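Lin2118 protein (Listeria innocua, PDB 3OOU) probably acts as a DNA-binding transcription regulator, its C-terminal AraC-type domain of two helix-turn-helix units being the part contained in this chain. Local coordinates at residues E20-L24 against K25-N29; N34-Y37 against L38-F42; G47-F50 against T51-L54; D84-Y87 against F88-F92. All blocks are in the same frame, centred on the assembly; numbering follows the deposited sequence.

Interaction 1. Residues E20-L24 against K25-N29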
loop_
_atom_site.group_PDB
_atom_site.type_symbol
_atom_site.label_atom_id
_atom_site.label_comp_id
_atom_site.label_asym_id
_atom_site.label_seq_id
_atom_site.Cartn_x
_atom_site.Cartn_y
_atom_site.Cartn_z
ATOM N N GLU A 20 4.605 6.166 4.209
ATOM C CA GLU A 20 5.231 7.311 3.555
ATOM C C GLU A 20 5.148 7.193 2.045
ATOM O O GLU A 20 4.781 6.144 1.509
ATOM C CB GLU A 20 6.668 7.547 4.036
ATOM C CG GLU A 20 7.584 6.355 3.972
ATOM C CD GLU A 20 8.915 6.626 4.638
ATOM O OE1 GLU A 20 9.111 6.187 5.792
ATOM O OE2 GLU A 20 9.759 7.297 4.012
ATOM N N GLY A 21 5.432 8.300 1.359
ATOM C CA GLY A 21 5.420 8.320 -0.093
ATOM C C GLY A 21 6.446 7.314 -0.578
ATOM O O GLY A 21 7.613 7.349 -0.175
HETATM N N MSE A 22 6.008 6.409 -1.437
HETATM C CA MSE A 22 6.863 5.333 -1.897
HETATM C C MSE A 22 6.493 4.948 -3.309
HETATM O O MSE A 22 5.311 4.829 -3.648
HETATM C CB MSE A 22 6.705 4.111 -0.982
HETATM C CG MSE A 22 7.743 3.031 -1.224
HETATM SE SE MSE A 22 7.423 1.529 -0.063
HETATM C CE MSE A 22 7.274 2.438 1.594
ATOM N N SER A 23 7.514 4.740 -4.130
ATOM C CA SER A 23 7.320 4.253 -5.485
ATOM C C SER A 23 8.564 3.488 -5.895
ATOM O O SER A 23 9.578 3.495 -5.171
ATOM C CB SER A 23 7.108 5.429 -6.446
ATOM O OG SER A 23 8.282 6.228 -6.522
ATOM N N LEU A 24 8.517 2.854 -7.062
ATOM C CA LEU A 24 9.727 2.252 -7.616
ATOM C C LEU A 24 10.855 3.272 -7.745
ATOM O O LEU A 24 12.015 2.938 -7.515
ATOM C CB LEU A 24 9.451 1.572 -8.955
ATOM C CG LEU A 24 8.606 0.299 -8.866
ATOM C CD1 LEU A 24 8.256 -0.168 -10.264
ATOM C CD2 LEU A 24 9.358 -0.784 -8.105
ATOM N N LYS A 25 10.517 4.514 -8.094
ATOM C CA LYS A 25 11.529 5.558 -8.244
ATOM C C LYS A 25 12.164 5.930 -6.900
ATOM O O LYS A 25 13.386 6.045 -6.810
ATOM C CB LYS A 25 10.953 6.798 -8.939
ATOM C CG LYS A 25 10.664 6.591 -10.412
ATOM C CD LYS A 25 10.243 7.906 -11.062
ATOM C CE LYS A 25 9.771 7.688 -12.489
ATOM N NZ LYS A 25 8.463 6.965 -12.516
ATOM N N THR A 26 11.357 6.095 -5.852
ATOM C CA THR A 26 11.932 6.456 -4.548
ATOM C C THR A 26 12.748 5.287 -3.991
ATOM O O THR A 26 13.818 5.497 -3.426
ATOM C CB THR A 26 10.884 6.937 -3.499
ATOM O OG1 THR A 26 10.026 5.854 -3.115
ATOM C CG2 THR A 26 10.044 8.095 -4.047
ATOM N N LEU A 27 12.259 4.064 -4.188
ATOM C CA LEU A 27 12.988 2.869 -3.750
ATOM C C LEU A 27 14.293 2.720 -4.508
ATOM O O LEU A 27 15.320 2.409 -3.915
ATOM C CB LEU A 27 12.143 1.613 -3.922
ATOM C CG LEU A 27 11.010 1.460 -2.917
ATOM C CD1 LEU A 27 10.029 0.447 -3.451
ATOM C CD2 LEU A 27 11.527 1.030 -1.549
ATOM N N GLY A 28 14.254 2.966 -5.813
ATOM C CA GLY A 28 15.457 2.890 -6.640
ATOM C C GLY A 28 16.507 3.873 -6.163
ATOM O O GLY A 28 17.700 3.555 -6.114
ATOM N N ASN A 29 16.060 5.072 -5.803
ATOM C CA ASN A 29 16.971 6.082 -5.285
ATOM C C ASN A 29 17.531 5.679 -3.921
ATOM O O ASN A 29 18.738 5.787 -3.698
ATOM C CB ASN A 29 16.299 7.458 -5.250
ATOM C CG ASN A 29 16.127 8.062 -6.643
ATOM O OD1 ASN A 29 16.889 7.759 -7.568
ATOM N ND2 ASN A 29 15.132 8.928 -6.792
#
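Ser23 and Thr26 share one side-chain torsion: in each the hydroxyl oxygen sits between the backbone N and the carbonyl carbon, at chi1 65° in Ser23 and 68° in Thr26. Held in this way, each hydroxyl curls back to a backbone N-H of the other residue, and the pair forms a capping box at the start of helix 24-31. Ser23, the N-cap, accepts at OG from Thr26 N (3.1 Å), while Thr26 OG1 accepts from Ser23 N at 2.9 Å in a nearly straight bond. Short hydroxyl side chains suit both places, since OG and OG1 stand one bond from CB and can fold onto the backbone. The helical ladder begins at once, with Ser23 O receiving Leu27 N and Leu24 O receiving Gly28 N (2.8 Å).

The residues flanking the box make a hydrophobic staple. Met22, present as selenomethionine, has CG anti to its backbone N (chi1 -169°) and lays that carbon against CG of Leu27, 4.0 Å away, the two side chains meeting at a slant. Leu27 also covers the carbonyl of Ser23, its CG standing 3.4 Å from Ser23 O. Beyond the turn, Met22 reaches Ile14 and Arg58, and Leu24 and Leu27 both pack on Phe50 and Leu38, which joins helix 24-31 to helices 35-46 and 50-68. Chemically, two N-H groups that the helix start cannot pair with carbonyls are satisfied by hydroxyls, while the staple keeps the chain's entry into the helix pressed on the apolar interior.

Interaction 2. Residues N34-Y37 against L38-F42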
loop_
_atom_site.group_PDB
_atom_site.type_symbol
_atom_site.label_atom_id
_atom_site.label_comp_id
_atom_site.label_asym_id
_atom_site.label_seq_id
_atom_site.Cartn_x
_atom_site.Cartn_y
_atom_site.Cartn_z
ATOM N N ASN A 34 18.566 0.415 -10.259
ATOM C CA ASN A 34 17.721 0.809 -11.374
ATOM C C ASN A 34 16.245 0.514 -11.092
ATOM O O ASN A 34 15.884 -0.618 -10.771
ATOM C CB ASN A 34 18.202 0.087 -12.637
ATOM C CG ASN A 34 17.391 0.439 -13.860
ATOM O OD1 ASN A 34 16.372 -0.192 -14.140
ATOM N ND2 ASN A 34 17.849 1.439 -14.617
ATOM N N ALA A 35 15.405 1.544 -11.205
ATOM C CA ALA A 35 13.981 1.430 -10.852
ATOM C C ALA A 35 13.195 0.482 -11.759
ATOM O O ALA A 35 12.352 -0.273 -11.276
ATOM C CB ALA A 35 13.326 2.803 -10.818
ATOM N N VAL A 36 13.467 0.520 -13.064
ATOM C CA VAL A 36 12.844 -0.428 -13.998
ATOM C C VAL A 36 13.179 -1.870 -13.604
ATOM O O VAL A 36 12.287 -2.720 -13.521
ATOM C CB VAL A 36 13.246 -0.147 -15.470
ATOM C CG1 VAL A 36 12.803 -1.291 -16.396
ATOM C CG2 VAL A 36 12.649 1.164 -15.929
ATOM N N TYR A 37 14.454 -2.139 -13.339
ATOM C CA TYR A 37 14.870 -3.475 -12.920
ATOM C C TYR A 37 14.174 -3.886 -11.626
ATOM O O TYR A 37 13.694 -5.011 -11.507
ATOM C CB TYR A 37 16.386 -3.555 -12.752
ATOM C CG TYR A 37 16.842 -4.820 -12.052
ATOM C CD1 TYR A 37 16.847 -6.049 -12.720
ATOM C CD2 TYR A 37 17.251 -4.793 -10.715
ATOM C CE1 TYR A 37 17.259 -7.207 -12.074
ATOM C CE2 TYR A 37 17.658 -5.948 -10.061
ATOM C CZ TYR A 37 17.665 -7.148 -10.746
ATOM O OH TYR A 37 18.075 -8.283 -10.092
ATOM N N LEU A 38 14.127 -2.971 -10.657
ATOM C CA LEU A 38 13.429 -3.262 -9.413
ATOM C C LEU A 38 11.977 -3.691 -9.672
ATOM O O LEU A 38 11.509 -4.663 -9.083
ATOM C CB LEU A 38 13.490 -2.064 -8.469
ATOM C CG LEU A 38 12.923 -2.274 -7.079
ATOM C CD1 LEU A 38 13.675 -3.400 -6.359
ATOM C CD2 LEU A 38 12.999 -0.965 -6.305
ATOM N N GLY A 39 11.278 -2.976 -10.555
ATOM C CA GLY A 39 9.901 -3.333 -10.897
ATOM C C GLY A 39 9.805 -4.704 -11.543
ATOM O O GLY A 39 8.898 -5.486 -11.238
ATOM N N GLN A 40 10.754 -5.000 -12.429
ATOM C CA GLN A 40 10.763 -6.281 -13.146
ATOM C C GLN A 40 11.049 -7.447 -12.223
ATOM O O GLN A 40 10.394 -8.484 -12.302
ATOM C CB GLN A 40 11.790 -6.262 -14.274
ATOM C CG GLN A 40 11.440 -5.295 -15.373
ATOM C CD GLN A 40 12.583 -5.071 -16.326
ATOM O OE1 GLN A 40 13.739 -4.994 -15.914
ATOM N NE2 GLN A 40 12.269 -4.960 -17.610
ATOM N N LEU A 41 12.039 -7.270 -11.354
ATOM C CA LEU A 41 12.397 -8.277 -10.368
ATOM C C LEU A 41 11.215 -8.521 -9.425
ATOM O O LEU A 41 10.905 -9.671 -9.086
ATOM C CB LEU A 41 13.643 -7.836 -9.593
ATOM C CG LEU A 41 14.123 -8.747 -8.463
ATOM C CD1 LEU A 41 14.605 -10.097 -8.998
ATOM C CD2 LEU A 41 15.214 -8.051 -7.667
ATOM N N PHE A 42 10.537 -7.438 -9.039
ATOM C CA PHE A 42 9.362 -7.549 -8.186
ATOM C C PHE A 42 8.246 -8.339 -8.872
ATOM O O PHE A 42 7.699 -9.277 -8.275
ATOM C CB PHE A 42 8.875 -6.172 -7.712
ATOM C CG PHE A 42 7.971 -6.242 -6.516
ATOM C CD1 PHE A 42 8.471 -6.011 -5.237
ATOM C CD2 PHE A 42 6.629 -6.569 -6.663
ATOM C CE1 PHE A 42 7.647 -6.093 -4.124
ATOM C CE2 PHE A 42 5.793 -6.652 -5.555
ATOM C CZ PHE A 42 6.301 -6.409 -4.284
#
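Tyr37 leans along its helix toward Leu41, one turn on. Its CG stands anti to the backbone N (chi1 168°), which carries the ring forward over the next turn; Leu41 CB lies over one face, 4.2 Å above the plane and toward the rim. Leu41 takes the same first torsion, and its CD2 branch reaches the far end of the ring, 4.0 Å from Tyr37 CE2 and 3.8 Å from Tyr37 OH. A large ring and a branched aliphatic chain thus cover each other on a largely solvent-facing side, Leu41 also reaching Ile6.

Val36 and Gln40 meet on the neighbouring strip. Gln40 CG passes 3.3 Å from Val36 O, and the extended chain beyond it brings CD to 3.8 Å from Val36 CG1, so that methyl and amide lie against each other. These residues belong to helix 35-46, whose place is consistent with that of a recognition helix in AraC-type domains, one that enters the DNA major groove. Gly39 lets Leu24 of the preceding helix come close to the backbone, and Leu38 turns inward onto Ile6 and Val10.

Asn34 is the N-cap: with CG opposite the backbone N (chi1 -180°), OD1 accepts from Tyr37 N at 2.8 Å, the donor lying in the plane of the amide carbonyl. Leu38 N then bonds to Asn34 O, and Leu41 N closes on Tyr37 O at 2.8 Å.

Interaction 3. Residues G47-F50 against T51-L54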
loop_
_atom_site.group_PDB
_atom_site.type_symbol
_atom_site.label_atom_id
_atom_site.label_comp_id
_atom_site.label_asym_id
_atom_site.label_seq_id
_atom_site.Cartn_x
_atom_site.Cartn_y
_atom_site.Cartn_z
ATOM N N GLY A 47 4.857 -12.041 -8.613
ATOM C CA GLY A 47 3.763 -12.368 -9.536
ATOM C C GLY A 47 2.760 -11.256 -9.789
ATOM O O GLY A 47 1.685 -11.495 -10.351
ATOM N N GLU A 48 3.105 -10.041 -9.375
ATOM C CA GLU A 48 2.242 -8.874 -9.558
ATOM C C GLU A 48 3.088 -7.610 -9.548
ATOM O O GLU A 48 4.247 -7.640 -9.129
ATOM C CB GLU A 48 1.189 -8.801 -8.446
ATOM C CG GLU A 48 1.779 -8.600 -7.058
ATOM C CD GLU A 48 0.744 -8.554 -5.959
ATOM O OE1 GLU A 48 -0.406 -8.120 -6.211
ATOM O OE2 GLU A 48 1.093 -8.941 -4.826
ATOM N N HIS A 49 2.503 -6.501 -9.991
ATOM C CA HIS A 49 3.189 -5.216 -9.955
ATOM C C HIS A 49 3.439 -4.772 -8.526
ATOM O O HIS A 49 2.617 -5.014 -7.636
ATOM C CB HIS A 49 2.356 -4.148 -10.660
ATOM C CG HIS A 49 2.260 -4.339 -12.138
ATOM N ND1 HIS A 49 3.061 -3.659 -13.031
ATOM C CD2 HIS A 49 1.460 -5.137 -12.882
ATOM C CE1 HIS A 49 2.754 -4.027 -14.262
ATOM N NE2 HIS A 49 1.783 -4.920 -14.199
ATOM N N PHE A 50 4.572 -4.104 -8.326
ATOM C CA PHE A 50 4.896 -3.477 -7.057
ATOM C C PHE A 50 3.723 -2.664 -6.500
ATOM O O PHE A 50 3.386 -2.776 -5.318
ATOM C CB PHE A 50 6.143 -2.585 -7.202
ATOM C CG PHE A 50 6.364 -1.673 -6.034
ATOM C CD1 PHE A 50 7.003 -2.132 -4.884
ATOM C CD2 PHE A 50 5.906 -0.354 -6.072
ATOM C CE1 PHE A 50 7.193 -1.293 -3.795
ATOM C CE2 PHE A 50 6.091 0.496 -4.984
ATOM C CZ PHE A 50 6.730 0.024 -3.844
ATOM N N THR A 51 3.107 -1.837 -7.339
ATOM C CA THR A 51 2.033 -0.974 -6.838
ATOM C C THR A 51 0.821 -1.771 -6.365
ATOM O O THR A 51 0.153 -1.362 -5.416
ATOM C CB THR A 51 1.609 0.124 -7.843
ATOM O OG1 THR A 51 1.067 -0.474 -9.019
ATOM C CG2 THR A 51 2.792 1.017 -8.199
ATOM N N ASP A 52 0.541 -2.910 -7.004
ATOM C CA ASP A 52 -0.583 -3.751 -6.568
ATOM C C ASP A 52 -0.308 -4.409 -5.209
ATOM O O ASP A 52 -1.192 -4.456 -4.344
ATOM C CB ASP A 52 -0.960 -4.774 -7.647
ATOM C CG ASP A 52 -1.512 -4.109 -8.904
ATOM O OD1 ASP A 52 -2.387 -3.227 -8.775
ATOM O OD2 ASP A 52 -1.068 -4.464 -10.018
ATOM N N TYR A 53 0.925 -4.872 -5.004
ATOM C CA TYR A 53 1.331 -5.397 -3.703
ATOM C C TYR A 53 1.231 -4.309 -2.632
ATOM O O TYR A 53 0.711 -4.546 -1.538
ATOM C CB TYR A 53 2.765 -5.932 -3.753
ATOM C CG TYR A 53 3.272 -6.441 -2.419
ATOM C CD1 TYR A 53 3.188 -7.796 -2.093
ATOM C CD2 TYR A 53 3.836 -5.571 -1.481
ATOM C CE1 TYR A 53 3.647 -8.269 -0.871
ATOM C CE2 TYR A 53 4.297 -6.038 -0.258
ATOM C CZ TYR A 53 4.196 -7.389 0.041
ATOM O OH TYR A 53 4.647 -7.870 1.245
ATOM N N LEU A 54 1.739 -3.120 -2.948
ATOM C CA LEU A 54 1.725 -2.024 -1.995
ATOM C C LEU A 54 0.302 -1.581 -1.642
ATOM O O LEU A 54 0.002 -1.350 -0.464
ATOM C CB LEU A 54 2.572 -0.849 -2.499
ATOM C CG LEU A 54 2.690 0.347 -1.553
ATOM C CD1 LEU A 54 3.300 -0.035 -0.195
ATOM C CD2 LEU A 54 3.506 1.444 -2.218
HETATM O O HOH W 1 -0.238 -6.773 -10.929
#
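Phe50 and Leu54 open helix 50-68, the long helix that in AraC-type domains joins the two helix-turn-helix units. Their apolar contact runs side by side: Phe50 CG is anti to the backbone N (chi1 167°), Leu54 CB lies over one face of the ring, and Leu54 CD2 is 3.9 Å from Phe50 CZ. Two bulky apolar residues suit this turn because it is buried, both Phe50 and Leu54 packing on Ile14 of helix 6-17.

Backbone bonds begin from the N-cap, His49. Its O receives Tyr53 N at 3.1 Å and, in a weak second bond, Asp52 N; Phe50 O receives Leu54 N (2.9 Å).

The polar contacts use acidic side chains, probably favourable near the positive end of the helix dipole. Asp52 lies beside His49, its OD2 3.5 Å from His49 CB, with the carboxylate almost perpendicular to the imidazole. Asp52 OD1 forms a salt bridge with Lys94, linking this turn to helix 85-96. Glu48 reaches forward over the turn toward Tyr53: its OE2 sits in the ring plane at the edge, 3.6 Å from Tyr53 CD1, the carboxylate turned 88° from the ring, while Arg56 holds the charge in a salt bridge.

One water completes the cap. It accepts from His49 N at 2.9 Å and donates to Asp52 OD2 at 2.6 Å, bridging the N-cap amide and the third helical residue as a direct capping-box bond would.

Interaction 4. Residues D84-Y87 against F88-F92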
loop_
_atom_site.group_PDB
_atom_site.type_symbol
_atom_site.label_atom_id
_atom_site.label_comp_id
_atom_site.label_asym_id
_atom_site.label_seq_id
_atom_site.Cartn_x
_atom_site.Cartn_y
_atom_site.Cartn_z
ATOM N N ASP A 84 -4.054 10.786 -2.332
ATOM C CA ASP A 84 -5.043 10.954 -3.400
ATOM C C ASP A 84 -6.285 10.163 -2.994
ATOM O O ASP A 84 -6.290 8.929 -3.030
ATOM C CB ASP A 84 -4.444 10.450 -4.725
ATOM C CG ASP A 84 -5.424 10.495 -5.904
ATOM O OD1 ASP A 84 -6.658 10.556 -5.710
ATOM O OD2 ASP A 84 -4.930 10.433 -7.054
HETATM N N MSE A 85 -7.330 10.881 -2.589
HETATM C CA MSE A 85 -8.516 10.253 -2.018
HETATM C C MSE A 85 -9.369 9.475 -3.028
HETATM O O MSE A 85 -9.962 8.453 -2.678
HETATM C CB MSE A 85 -9.346 11.277 -1.243
HETATM C CG MSE A 85 -8.658 11.755 0.034
HETATM SE SE MSE A 85 -8.111 10.278 1.185
HETATM C CE MSE A 85 -9.861 9.498 1.501
ATOM N N ALA A 86 -9.424 9.951 -4.270
ATOM C CA ALA A 86 -10.108 9.212 -5.330
ATOM C C ALA A 86 -9.401 7.877 -5.560
ATOM O O ALA A 86 -10.050 6.837 -5.712
ATOM C CB ALA A 86 -10.160 10.031 -6.618
ATOM N N TYR A 87 -8.069 7.916 -5.558
ATOM C CA TYR A 87 -7.252 6.715 -5.723
ATOM C C TYR A 87 -7.436 5.755 -4.547
ATOM O O TYR A 87 -7.650 4.562 -4.757
ATOM C CB TYR A 87 -5.786 7.109 -5.904
ATOM C CG TYR A 87 -4.830 5.979 -6.201
ATOM C CD1 TYR A 87 -4.956 5.210 -7.363
ATOM C CD2 TYR A 87 -3.769 5.702 -5.336
ATOM C CE1 TYR A 87 -4.054 4.183 -7.645
ATOM C CE2 TYR A 87 -2.865 4.679 -5.608
ATOM C CZ TYR A 87 -3.017 3.924 -6.761
ATOM O OH TYR A 87 -2.116 2.921 -7.036
ATOM N N PHE A 88 -7.382 6.275 -3.317
ATOM C CA PHE A 88 -7.665 5.453 -2.137
ATOM C C PHE A 88 -9.018 4.753 -2.265
ATOM O O PHE A 88 -9.134 3.548 -2.027
ATOM C CB PHE A 88 -7.632 6.283 -0.850
ATOM C CG PHE A 88 -8.130 5.539 0.362
ATOM C CD1 PHE A 88 -7.411 4.460 0.873
ATOM C CD2 PHE A 88 -9.321 5.906 0.986
ATOM C CE1 PHE A 88 -7.863 3.762 1.992
ATOM C CE2 PHE A 88 -9.787 5.213 2.115
ATOM C CZ PHE A 88 -9.053 4.139 2.616
ATOM N N TYR A 89 -10.032 5.524 -2.645
ATOM C CA TYR A 89 -11.383 5.006 -2.811
ATOM C C TYR A 89 -11.416 3.817 -3.780
ATOM O O TYR A 89 -11.993 2.772 -3.464
ATOM C CB TYR A 89 -12.303 6.131 -3.281
ATOM C CG TYR A 89 -13.772 5.824 -3.182
ATOM C CD1 TYR A 89 -14.435 5.855 -1.951
ATOM C CD2 TYR A 89 -14.512 5.532 -4.325
ATOM C CE1 TYR A 89 -15.793 5.576 -1.862
ATOM C CE2 TYR A 89 -15.870 5.255 -4.247
ATOM C CZ TYR A 89 -16.502 5.276 -3.015
ATOM O OH TYR A 89 -17.848 5.010 -2.953
ATOM N N ARG A 90 -10.772 3.975 -4.934
ATOM C CA ARG A 90 -10.694 2.904 -5.939
ATOM C C ARG A 90 -9.960 1.682 -5.397
ATOM O O ARG A 90 -10.417 0.543 -5.541
ATOM C CB ARG A 90 -9.983 3.389 -7.205
ATOM C CG ARG A 90 -10.811 4.271 -8.114
ATOM C CD ARG A 90 -10.145 4.465 -9.476
ATOM N NE ARG A 90 -8.859 5.164 -9.399
ATOM C CZ ARG A 90 -8.713 6.488 -9.347
ATOM N NH1 ARG A 90 -9.771 7.291 -9.355
ATOM N NH2 ARG A 90 -7.497 7.012 -9.286
ATOM N N GLN A 91 -8.821 1.931 -4.757
ATOM C CA GLN A 91 -7.970 0.852 -4.273
ATOM C C GLN A 91 -8.577 0.054 -3.125
ATOM O O GLN A 91 -8.433 -1.169 -3.073
ATOM C CB GLN A 91 -6.588 1.401 -3.901
ATOM C CG GLN A 91 -5.763 1.844 -5.110
ATOM C CD GLN A 91 -5.545 0.725 -6.116
ATOM O OE1 GLN A 91 -5.311 -0.426 -5.743
ATOM N NE2 GLN A 91 -5.631 1.060 -7.398
ATOM N N PHE A 92 -9.263 0.741 -2.215
ATOM C CA PHE A 92 -9.938 0.070 -1.108
ATOM C C PHE A 92 -11.031 -0.853 -1.653
ATOM O O PHE A 92 -11.146 -2.005 -1.227
ATOM C CB PHE A 92 -10.532 1.080 -0.118
ATOM C CG PHE A 92 -10.929 0.473 1.199
ATOM C CD1 PHE A 92 -10.065 0.516 2.286
ATOM C CD2 PHE A 92 -12.167 -0.155 1.355
ATOM C CE1 PHE A 92 -10.427 -0.052 3.514
ATOM C CE2 PHE A 92 -12.526 -0.729 2.575
ATOM C CZ PHE A 92 -11.660 -0.669 3.655
HETATM O O HOH W 2 -6.700 9.761 -9.012
#
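Tyr87 and Gln91 make the close-packed side of this helix turn. The phenol ring, with CG anti to the backbone N (chi1 -175°), receives Gln91 CG over the centre of one face, 3.9 Å from the centroid and 13° off the normal, a well-formed CH-pi contact. Gln91 bends at chi2, which swings its amide along the ring until NE2 is 3.5 Å from Tyr87 CE1. Gln91 suits the spot because its methylenes can lie on the ring, and the side chain also touches Asn55 of helix 50-68. On the inner side Met85, a selenomethionine, folds at chi2 and chi3 to set its methyl CE 3.7 Å from Phe88 CD2, an apolar contact. Its SE makes a separate, oblique Met-aromatic contact, 5.5 Å from the Phe88 ring centroid and 51° off the normal. Phe88 itself is buried against Ala77 and Pro100, tying helix 85-96, by comparison with AraC-type domains probably a DNA-reading one, to its neighbours.

The outer side is looser and wet. Ala86 O lies over one face of the Arg90 guanidinium, 3.7 Å from its plane and toward the rim, with Tyr87 CA on the same face; NH2 comes in plane to the edge of the Tyr87 ring. Arg90 does not touch Asp84; a water accepts from Arg90 NH2 at 2.9 Å and donates to Asp84 OD2 at 2.7 Å. Asp84, the N-cap, uses OD1 to accept from Tyr87 N at 3.0 Å, met from above the carboxylate plane. Its two oxygens thus divide their work, so the opposite charges probably attract only in a softened, solvent-separated way.

All four are local contacts in series along the chain, so none nests within or crosses another; each closes a single turn at the start of a helix. Interaction 1 ends the loop after helix 6-17 and opens helix 24-31, interaction 2 starts the next helix, 35-46, and interaction 3 starts the long helix 50-68. These three touch one another, so the starts of helices 24-31, 35-46 and 50-68 meet in one cluster, where Phe42 of interaction 2 packs on Phe50 and Tyr53 of interaction 3. Interaction 4 lies farther along, at the start of helix 85-96. It touches none of the others, its nearest atoms staying about 5 Å from interaction 3.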